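PDB 6DXO: RNA polymerase ECF-subfamily sigma factor from Streptomyces venezuelae, which acts as an ECF-family sigma factor that directs RNA polymerase to specific promoters, probably including one needed for aerial mycelium formation, and is held here in an anti-sigma complex. Local coordinates for residues Ala40-Ser45 with Ala95-Asn100; Pro101-Cys106 with Tyr136-Thr141; Glu119-Met124 with Gly129-Leu134. All coordinates share one frame; numbering follows the deposited sequence.

Interaction 1 of 3, residues Ala40-Ser45 with Ala95-Asn100; sequences AEDLTS and AVRRLN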
loop_
_atom_site.group_PDB
_atom_site.type_symbol
_atom_site.label_atom_id
_atom_site.label_comp_id
_atom_site.label_asym_id
_atom_site.label_seq_id
_atom_site.Cartn_x
_atom_site.Cartn_y
_atom_site.Cartn_z
ATOM N N ALA A 40 -1.397 -10.629 4.467
ATOM C CA ALA A 40 -1.155 -9.933 3.198
ATOM C C ALA A 40 -0.922 -8.428 3.435
ATOM O O ALA A 40 -0.039 -7.815 2.826
ATOM C CB ALA A 40 -2.295 -10.163 2.225
ATOM N N GLU A 41 -1.692 -7.849 4.348
ATOM C CA GLU A 41 -1.527 -6.434 4.689
ATOM C C GLU A 41 -0.170 -6.199 5.337
ATOM O O GLU A 41 0.537 -5.246 4.987
ATOM C CB GLU A 41 -2.647 -5.955 5.630
ATOM C CG GLU A 41 -4.047 -5.967 5.007
ATOM C CD GLU A 41 -5.168 -5.858 6.040
ATOM O OE1 GLU A 41 -4.878 -5.869 7.251
ATOM O OE2 GLU A 41 -6.341 -5.755 5.630
ATOM N N ASP A 42 0.199 -7.062 6.283
ATOM C CA ASP A 42 1.466 -6.925 7.001
ATOM C C ASP A 42 2.686 -7.047 6.085
ATOM O O ASP A 42 3.633 -6.261 6.189
ATOM C CB ASP A 42 1.574 -7.940 8.144
ATOM C CG ASP A 42 0.672 -7.600 9.321
ATOM O OD1 ASP A 42 0.123 -6.475 9.354
ATOM O OD2 ASP A 42 0.523 -8.459 10.220
ATOM N N LEU A 43 2.665 -8.030 5.192
ATOM C CA LEU A 43 3.765 -8.191 4.249
ATOM C C LEU A 43 3.796 -7.063 3.202
ATOM O O LEU A 43 4.833 -6.772 2.617
ATOM C CB LEU A 43 3.736 -9.583 3.589
ATOM C CG LEU A 43 3.985 -10.793 4.503
ATOM C CD1 LEU A 43 3.951 -12.085 3.687
ATOM C CD2 LEU A 43 5.292 -10.675 5.255
ATOM N N THR A 44 2.661 -6.414 2.971
ATOM C CA THR A 44 2.649 -5.293 2.031
ATOM C C THR A 44 3.414 -4.157 2.678
ATOM O O THR A 44 4.293 -3.536 2.062
ATOM C CB THR A 44 1.191 -4.865 1.685
ATOM O OG1 THR A 44 0.537 -5.940 1.001
ATOM C CG2 THR A 44 1.195 -3.644 0.767
ATOM N N SER A 45 3.100 -3.907 3.941
ATOM C CA SER A 45 3.805 -2.899 4.726
ATOM C C SER A 45 5.289 -3.215 4.782
ATOM O O SER A 45 6.122 -2.358 4.508
ATOM C CB SER A 45 3.230 -2.844 6.142
ATOM O OG SER A 45 4.035 -2.049 6.988
ATOM N N ALA A 95 2.148 0.165 17.323
ATOM C CA ALA A 95 1.185 -0.028 18.400
ATOM C C ALA A 95 -0.240 0.059 17.852
ATOM O O ALA A 95 -1.098 -0.741 18.212
ATOM C CB ALA A 95 1.399 0.998 19.500
ATOM N N VAL A 96 -0.491 1.022 16.969
ATOM C CA VAL A 96 -1.822 1.171 16.375
ATOM C C VAL A 96 -2.223 -0.068 15.580
ATOM O O VAL A 96 -3.374 -0.495 15.607
ATOM C CB VAL A 96 -1.918 2.413 15.451
ATOM C CG1 VAL A 96 -3.276 2.457 14.772
ATOM C CG2 VAL A 96 -1.657 3.691 16.230
ATOM N N ARG A 97 -1.261 -0.641 14.857
ATOM C CA ARG A 97 -1.536 -1.812 14.035
ATOM C C ARG A 97 -1.912 -3.034 14.877
ATOM O O ARG A 97 -2.453 -4.004 14.356
ATOM C CB ARG A 97 -0.338 -2.128 13.132
ATOM C CG ARG A 97 -0.325 -1.353 11.824
ATOM C CD ARG A 97 -0.692 -2.253 10.645
ATOM N NE ARG A 97 -2.004 -2.880 10.801
ATOM C CZ ARG A 97 -2.492 -3.809 9.983
ATOM N NH1 ARG A 97 -1.777 -4.224 8.948
ATOM N NH2 ARG A 97 -3.693 -4.326 10.197
ATOM N N ARG A 98 -1.635 -2.973 16.179
ATOM C CA ARG A 98 -1.918 -4.090 17.085
ATOM C C ARG A 98 -3.325 -4.058 17.696
ATOM O O ARG A 98 -3.807 -5.072 18.205
ATOM C CB ARG A 98 -0.862 -4.170 18.191
ATOM C CG ARG A 98 0.534 -4.525 17.701
ATOM C CD ARG A 98 1.481 -4.734 18.868
ATOM N NE ARG A 98 1.667 -3.509 19.638
ATOM C CZ ARG A 98 2.822 -2.858 19.734
ATOM N NH1 ARG A 98 3.897 -3.324 19.117
ATOM N NH2 ARG A 98 2.903 -1.750 20.455
ATOM N N LEU A 99 -3.981 -2.900 17.648
ATOM C CA LEU A 99 -5.343 -2.782 18.165
ATOM C C LEU A 99 -6.283 -3.682 17.387
ATOM O O LEU A 99 -6.032 -3.991 16.223
ATOM C CB LEU A 99 -5.841 -1.334 18.066
ATOM C CG LEU A 99 -5.009 -0.255 18.752
ATOM C CD1 LEU A 99 -5.492 1.136 18.339
ATOM C CD2 LEU A 99 -5.047 -0.422 20.267
ATOM N N ASN A 100 -7.376 -4.098 18.022
ATOM C CA ASN A 100 -8.392 -4.876 17.333
ATOM C C ASN A 100 -9.020 -4.021 16.234
ATOM O O ASN A 100 -8.825 -2.807 16.213
ATOM C CB ASN A 100 -9.446 -5.395 18.319
ATOM C CG ASN A 100 -10.455 -4.332 18.715
ATOM O OD1 ASN A 100 -10.206 -3.138 18.568
ATOM N ND2 ASN A 100 -11.604 -4.767 19.224
#
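Arg97, of helix 89-98, reaches to two neighbouring carboxylates on helix 37-53, and the link is essentially electrostatic. Asp42 OD1 lies 3.0 Å from Arg97 NH1, but well out of the guanidinium plane, so this salt bridge works through charge and no N-H points at the oxygen. Glu41 meets the same group differently: its OE1 sits at the guanidinium edge, close to the plane, at a longer 3.5 Å from Arg97 NH2. The carboxylate planes of Asp42 and Glu41 are turned 70° and 47° from the guanidinium. The arginine chain bends twice, about its CB-CG bond and again about CG-CD, which carries it round to present both terminal nitrogens to this pair. The three residues form a salt-bridge network that joins region 2 of the sigma factor to region 4, and Asp42 probably begins the polymerase core-binding motif that runs to Ser45. With an alanine here in place of the arginine, the two acidic groups would probably be left without their shared cation, and the ionic tie between the regions would be lost. Packing adds little, Glu41 CB lying 3.8 Å from Arg97 NH1. Among hydrogen bonds, Arg97 NE makes a weak one to Gln104. On helix 37-53, Thr44 OG1 donates to Ala40 O over 2.7 Å, and Glu41 O accepts from Gln66 of the second protein chain in the complex.

Interaction 2 of 3, residues Pro101-Cys106 with Tyr136-Thr141; sequences PQQQEC and YRAVRT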
loop_
_atom_site.group_PDB
_atom_site.type_symbol
_atom_site.label_atom_id
_atom_site.label_comp_id
_atom_site.label_asym_id
_atom_site.label_seq_id
_atom_site.Cartn_x
_atom_site.Cartn_y
_atom_site.Cartn_z
ATOM N N PRO A 101 -9.756 -4.654 15.305
ATOM C CA PRO A 101 -10.365 -3.950 14.169
ATOM C C PRO A 101 -11.126 -2.673 14.550
ATOM O O PRO A 101 -10.850 -1.618 13.977
ATOM C CB PRO A 101 -11.318 -4.997 13.569
ATOM C CG PRO A 101 -11.335 -6.152 14.545
ATOM C CD PRO A 101 -10.025 -6.100 15.249
ATOM N N GLN A 102 -12.061 -2.761 15.493
ATOM C CA GLN A 102 -12.850 -1.592 15.880
ATOM C C GLN A 102 -11.998 -0.444 16.434
ATOM O O GLN A 102 -12.141 0.708 16.012
ATOM C CB GLN A 102 -13.939 -1.979 16.885
ATOM C CG GLN A 102 -15.015 -2.875 16.305
ATOM C CD GLN A 102 -15.839 -2.181 15.237
ATOM O OE1 GLN A 102 -16.776 -1.445 15.543
ATOM N NE2 GLN A 102 -15.492 -2.413 13.975
ATOM N N GLN A 103 -11.126 -0.751 17.388
ATOM C CA GLN A 103 -10.282 0.276 17.992
ATOM C C GLN A 103 -9.279 0.848 16.989
ATOM O O GLN A 103 -8.991 2.049 16.996
ATOM C CB GLN A 103 -9.550 -0.272 19.223
ATOM C CG GLN A 103 -10.483 -0.640 20.371
ATOM C CD GLN A 103 -9.746 -1.166 21.592
ATOM O OE1 GLN A 103 -8.526 -1.263 21.603
ATOM N NE2 GLN A 103 -10.501 -1.503 22.636
ATOM N N GLN A 104 -8.752 -0.005 16.120
ATOM C CA GLN A 104 -7.799 0.482 15.120
ATOM C C GLN A 104 -8.457 1.483 14.166
ATOM O O GLN A 104 -7.951 2.577 13.940
ATOM C CB GLN A 104 -7.170 -0.668 14.332
ATOM C CG GLN A 104 -5.954 -0.191 13.533
ATOM C CD GLN A 104 -5.186 -1.308 12.847
ATOM O OE1 GLN A 104 -4.570 -1.088 11.802
ATOM N NE2 GLN A 104 -5.198 -2.503 13.439
ATOM N N GLU A 105 -9.599 1.099 13.613
ATOM C CA GLU A 105 -10.344 1.969 12.720
ATOM C C GLU A 105 -10.751 3.275 13.401
ATOM O O GLU A 105 -10.719 4.336 12.778
ATOM C CB GLU A 105 -11.593 1.261 12.201
ATOM C CG GLU A 105 -12.424 2.121 11.272
ATOM C CD GLU A 105 -13.504 1.332 10.569
ATOM O OE1 GLU A 105 -13.766 0.183 10.994
ATOM O OE2 GLU A 105 -14.082 1.856 9.590
ATOM N N CYS A 106 -11.148 3.198 14.672
ATOM C CA CYS A 106 -11.561 4.403 15.389
ATOM C C CYS A 106 -10.405 5.405 15.496
ATOM O O CYS A 106 -10.548 6.572 15.136
ATOM C CB CYS A 106 -12.112 4.063 16.781
ATOM S SG CYS A 106 -12.925 5.457 17.618
ATOM N N TYR A 136 -11.913 6.023 23.712
ATOM C CA TYR A 136 -11.305 5.965 25.027
ATOM C C TYR A 136 -10.611 4.622 25.238
ATOM O O TYR A 136 -9.464 4.568 25.685
ATOM C CB TYR A 136 -12.335 6.240 26.137
ATOM C CG TYR A 136 -11.765 5.993 27.511
ATOM C CD1 TYR A 136 -10.776 6.820 28.029
ATOM C CD2 TYR A 136 -12.193 4.917 28.279
ATOM C CE1 TYR A 136 -10.234 6.592 29.276
ATOM C CE2 TYR A 136 -11.655 4.682 29.534
ATOM C CZ TYR A 136 -10.679 5.523 30.025
ATOM O OH TYR A 136 -10.136 5.296 31.268
ATOM N N ARG A 137 -11.301 3.538 24.898
ATOM C CA ARG A 137 -10.760 2.200 25.096
ATOM C C ARG A 137 -9.571 1.971 24.176
ATOM O O ARG A 137 -8.641 1.242 24.517
ATOM C CB ARG A 137 -11.835 1.136 24.849
ATOM C CG ARG A 137 -12.930 1.103 25.911
ATOM C CD ARG A 137 -14.077 0.183 25.511
ATOM N NE ARG A 137 -15.078 0.052 26.571
ATOM C CZ ARG A 137 -16.274 -0.508 26.410
ATOM N NH1 ARG A 137 -16.637 -0.987 25.227
ATOM N NH2 ARG A 137 -17.116 -0.582 27.432
ATOM N N ALA A 138 -9.601 2.613 23.014
ATOM C CA ALA A 138 -8.537 2.447 22.028
ATOM C C ALA A 138 -7.242 3.114 22.470
ATOM O O ALA A 138 -6.165 2.515 22.384
ATOM C CB ALA A 138 -8.981 2.966 20.661
ATOM N N VAL A 139 -7.339 4.353 22.939
ATOM C CA VAL A 139 -6.154 5.073 23.382
ATOM C C VAL A 139 -5.603 4.485 24.685
ATOM O O VAL A 139 -4.394 4.513 24.925
ATOM C CB VAL A 139 -6.425 6.582 23.549
ATOM C CG1 VAL A 139 -5.154 7.300 23.958
ATOM C CG2 VAL A 139 -6.978 7.171 22.253
ATOM N N ARG A 140 -6.490 3.948 25.522
ATOM C CA ARG A 140 -6.057 3.314 26.764
ATOM C C ARG A 140 -5.241 2.059 26.464
ATOM O O ARG A 140 -4.248 1.774 27.141
ATOM C CB ARG A 140 -7.251 2.996 27.682
ATOM C CG ARG A 140 -7.602 1.522 27.758
ATOM C CD ARG A 140 -8.105 1.130 29.144
ATOM N NE ARG A 140 -9.441 1.644 29.425
ATOM C CZ ARG A 140 -10.564 0.967 29.205
ATOM N NH1 ARG A 140 -10.517 -0.257 28.697
ATOM N NH2 ARG A 140 -11.738 1.513 29.492
ATOM N N THR A 141 -5.642 1.332 25.425
ATOM C CA THR A 141 -4.914 0.143 24.993
ATOM C C THR A 141 -3.542 0.481 24.413
ATOM O O THR A 141 -2.576 -0.254 24.625
ATOM C CB THR A 141 -5.706 -0.663 23.966
ATOM O OG1 THR A 141 -6.907 -1.153 24.570
ATOM C CG2 THR A 141 -4.878 -1.841 23.455
#
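Gln103 lies across helix 128-144 and supplies the side-chain contacts of this crossing almost single-handedly. Its CB rests 3.6 Å from Ala138 CB, its CG is also close to that methyl, and its CD comes down over Ala138 CA at 3.8 Å. The amide at the end is divided between two residues one turn apart. NE2 passes beside the aliphatic start of Arg137, 3.7 Å from Arg137 CB, while OE1 faces the hydroxyl of Thr141 with 3.4 Å between Gln103 OE1 and Thr141 OG1, a polar contact and not a hydrogen bond, since the hydroxyl proton goes to its own helix. An extended chain beyond CG (chi2 -179°) gives the glutamine the length to run past the alanine and set its amide there. Arg137 itself offers only its base, since the rest of its long chain leads away.

One shell further out, Thr141 is held by its own helix. With OG1 beside the backbone N (chi1 -64°), the hydroxyl donates to Arg137 O at 3.0 Å, a bond that helps fix the rotation of the threonine. Thr141 N shares that carbonyl, arriving from the opposite face of its plane. On helix 101-112, Asn100 OD1 at the N-cap accepts from Gln103 N, so the residue making the contact sits in the capped first turn of its helix.

The segment axes approach to 8.9 Å at nearly a right angle, 94°, and the backbones come closest where Gln103 meets Ala138, with 4.9 Å between Gln103 CA and Ala138 CA. Within region 4, helix 101-112 thus crosses the long helix 128-144, with Val107 also touching Ala138, while Met124 of helix 117-124 packs against Gln102, Glu105 and Cys106.

Interaction 3 of 3, residues Glu119-Met124 with Gly129-Leu134; sequences ETARVM and GAIKTL
From its CB on helix 128-144, Ile131 lays two branches against helix 117-124. The CG2 methyl, anti to the backbone N, turns to Thr120 and stops 4.0 Å from Thr120 CG2. The other branch goes to Ala121: Ile131 CG1 lies 3.5 Å from Ala121 CA and 3.6 Å from Ala121 CB, pressed against the helix backbone where the small side chain allows it. At the tip, CD1, bent back by a chi2 of -56°, faces both Thr120 CG2, at 4.0 Å from Ile131 CD1, and Met124 SD, at 4.1 Å. The isoleucine therefore fits against Thr120, Ala121 and Met124 together. This is the heart of a helix-turn-helix: helix 117-124 and helix 128-144, joined by a short turn, meet with segment axes 9.4 Å apart at 101°. In region 4 of sigma-70 factors the second helix of such a unit typically reads the promoter's -35 element, a role consistent with the arrangement here. Leu134, one turn past Ile131, extends the apolar seam, its CD2 meeting Met124 CE tip to tip at 3.8 Å; the bend of the methionine at chi3 (75°) brings that methyl across. Thr120 keeps its hydroxyl out of this apolar patch, bonding OG1 to Ser116 O of its own chain, while Leu109 of helix 101-112 packs on Met124.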
loop_
_atom_site.group_PDB
_atom_site.type_symbol
_atom_site.label_atom_id
_atom_site.label_comp_id
_atom_site.label_asym_id
_atom_site.label_seq_id
_atom_site.Cartn_x
_atom_site.Cartn_y
_atom_site.Cartn_z
ATOM N N GLU A 119 -18.530 12.469 12.449
ATOM C CA GLU A 119 -18.112 11.916 11.162
ATOM C C GLU A 119 -17.685 10.458 11.335
ATOM O O GLU A 119 -18.116 9.596 10.569
ATOM C CB GLU A 119 -16.982 12.751 10.533
ATOM C CG GLU A 119 -17.439 14.117 9.996
ATOM C CD GLU A 119 -16.343 15.168 10.039
ATOM O OE1 GLU A 119 -15.214 14.894 10.443
ATOM O OE2 GLU A 119 -16.675 16.387 9.630
ATOM N N THR A 120 -16.867 10.182 12.354
ATOM C CA THR A 120 -16.440 8.807 12.648
ATOM C C THR A 120 -17.633 7.881 12.919
ATOM O O THR A 120 -17.700 6.744 12.438
ATOM C CB THR A 120 -15.445 8.781 13.829
ATOM O OG1 THR A 120 -14.268 9.519 13.463
ATOM C CG2 THR A 120 -15.043 7.350 14.187
ATOM N N ALA A 121 -18.590 8.370 13.691
ATOM C CA ALA A 121 -19.790 7.584 13.950
ATOM C C ALA A 121 -20.495 7.194 12.649
ATOM O O ALA A 121 -20.873 6.031 12.467
ATOM C CB ALA A 121 -20.735 8.334 14.882
ATOM N N ARG A 122 -20.643 8.154 11.737
ATOM C CA ARG A 122 -21.305 7.883 10.461
ATOM C C ARG A 122 -20.566 6.821 9.655
ATOM O O ARG A 122 -21.188 5.902 9.114
ATOM C CB ARG A 122 -21.458 9.146 9.607
ATOM C CG ARG A 122 -22.123 10.318 10.294
ATOM C CD ARG A 122 -23.576 10.043 10.662
ATOM N NE ARG A 122 -24.195 11.249 11.208
ATOM C CZ ARG A 122 -24.099 11.630 12.479
ATOM N NH1 ARG A 122 -23.420 10.893 13.351
ATOM N NH2 ARG A 122 -24.684 12.753 12.881
ATOM N N VAL A 123 -19.239 6.945 9.566
ATOM C CA VAL A 123 -18.431 5.964 8.834
ATOM C C VAL A 123 -18.483 4.557 9.430
ATOM O O VAL A 123 -18.542 3.558 8.692
ATOM C CB VAL A 123 -16.952 6.398 8.786
ATOM C CG1 VAL A 123 -16.073 5.288 8.163
ATOM C CG2 VAL A 123 -16.821 7.701 8.021
ATOM N N MET A 124 -18.438 4.477 10.756
ATOM C CA MET A 124 -18.369 3.178 11.431
ATOM C C MET A 124 -19.740 2.544 11.686
ATOM O O MET A 124 -19.819 1.377 12.082
ATOM C CB MET A 124 -17.583 3.290 12.738
ATOM C CG MET A 124 -16.105 3.623 12.527
ATOM S SD MET A 124 -15.106 3.497 14.015
ATOM C CE MET A 124 -14.974 1.711 14.191
ATOM N N GLY A 129 -22.073 8.180 21.126
ATOM C CA GLY A 129 -21.783 7.616 22.434
ATOM C C GLY A 129 -20.838 6.433 22.343
ATOM O O GLY A 129 -19.836 6.363 23.062
ATOM N N ALA A 130 -21.155 5.502 21.450
ATOM C CA ALA A 130 -20.305 4.344 21.212
ATOM C C ALA A 130 -18.918 4.759 20.708
ATOM O O ALA A 130 -17.924 4.112 21.032
ATOM C CB ALA A 130 -20.964 3.380 20.235
ATOM N N ILE A 131 -18.846 5.834 19.924
ATOM C CA ILE A 131 -17.542 6.329 19.466
ATOM C C ILE A 131 -16.730 6.919 20.627
ATOM O O ILE A 131 -15.532 6.684 20.744
ATOM C CB ILE A 131 -17.652 7.365 18.306
ATOM C CG1 ILE A 131 -18.344 6.755 17.083
ATOM C CG2 ILE A 131 -16.260 7.927 17.933
ATOM C CD1 ILE A 131 -17.688 5.498 16.548
ATOM N N LYS A 132 -17.377 7.684 21.502
ATOM C CA LYS A 132 -16.647 8.237 22.637
ATOM C C LYS A 132 -16.087 7.125 23.522
ATOM O O LYS A 132 -14.955 7.211 23.993
ATOM C CB LYS A 132 -17.522 9.195 23.442
ATOM C CG LYS A 132 -17.763 10.519 22.757
ATOM C CD LYS A 132 -18.643 11.424 23.605
ATOM C CE LYS A 132 -19.089 12.639 22.809
ATOM N NZ LYS A 132 -19.836 13.605 23.653
ATOM N N THR A 133 -16.886 6.086 23.753
ATOM C CA THR A 133 -16.412 4.933 24.505
ATOM C C THR A 133 -15.253 4.253 23.773
ATOM O O THR A 133 -14.228 3.919 24.370
ATOM C CB THR A 133 -17.538 3.911 24.724
ATOM O OG1 THR A 133 -18.566 4.505 25.525
ATOM C CG2 THR A 133 -17.004 2.675 25.432
ATOM N N LEU A 134 -15.427 4.060 22.471
ATOM C CA LEU A 134 -14.463 3.320 21.664
ATOM C C LEU A 134 -13.110 4.008 21.574
ATOM O O LEU A 134 -12.065 3.356 21.656
ATOM C CB LEU A 134 -15.033 3.073 20.262
ATOM C CG LEU A 134 -14.200 2.245 19.287
ATOM C CD1 LEU A 134 -13.695 0.961 19.945
ATOM C CD2 LEU A 134 -15.013 1.939 18.034
#

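Along the chain, interaction 1 closes before the others begin, and interaction 3 is nested inside the loop that interaction 2 closes. Interactions 2 and 3 are immediate neighbours, their centres 11 Å apart: both use helix 128-144, and Leu134 of interaction 3 packs on Gln103 and Cys106 of interaction 2, with Leu134 CD1 3.6 Å from Gln103 CG. Interactions 1 and 2, centres 14 Å apart, meet where Gln104 NE2 lies 3.3 Å from Leu99 O and Thr141 packs on Leu99. Interactions 1 and 3 do not touch, with nearest atoms about 6 Å apart. The helix-turn-helix is thus linked through helix 101-112 to the salt bridges at the probable core-binding motif.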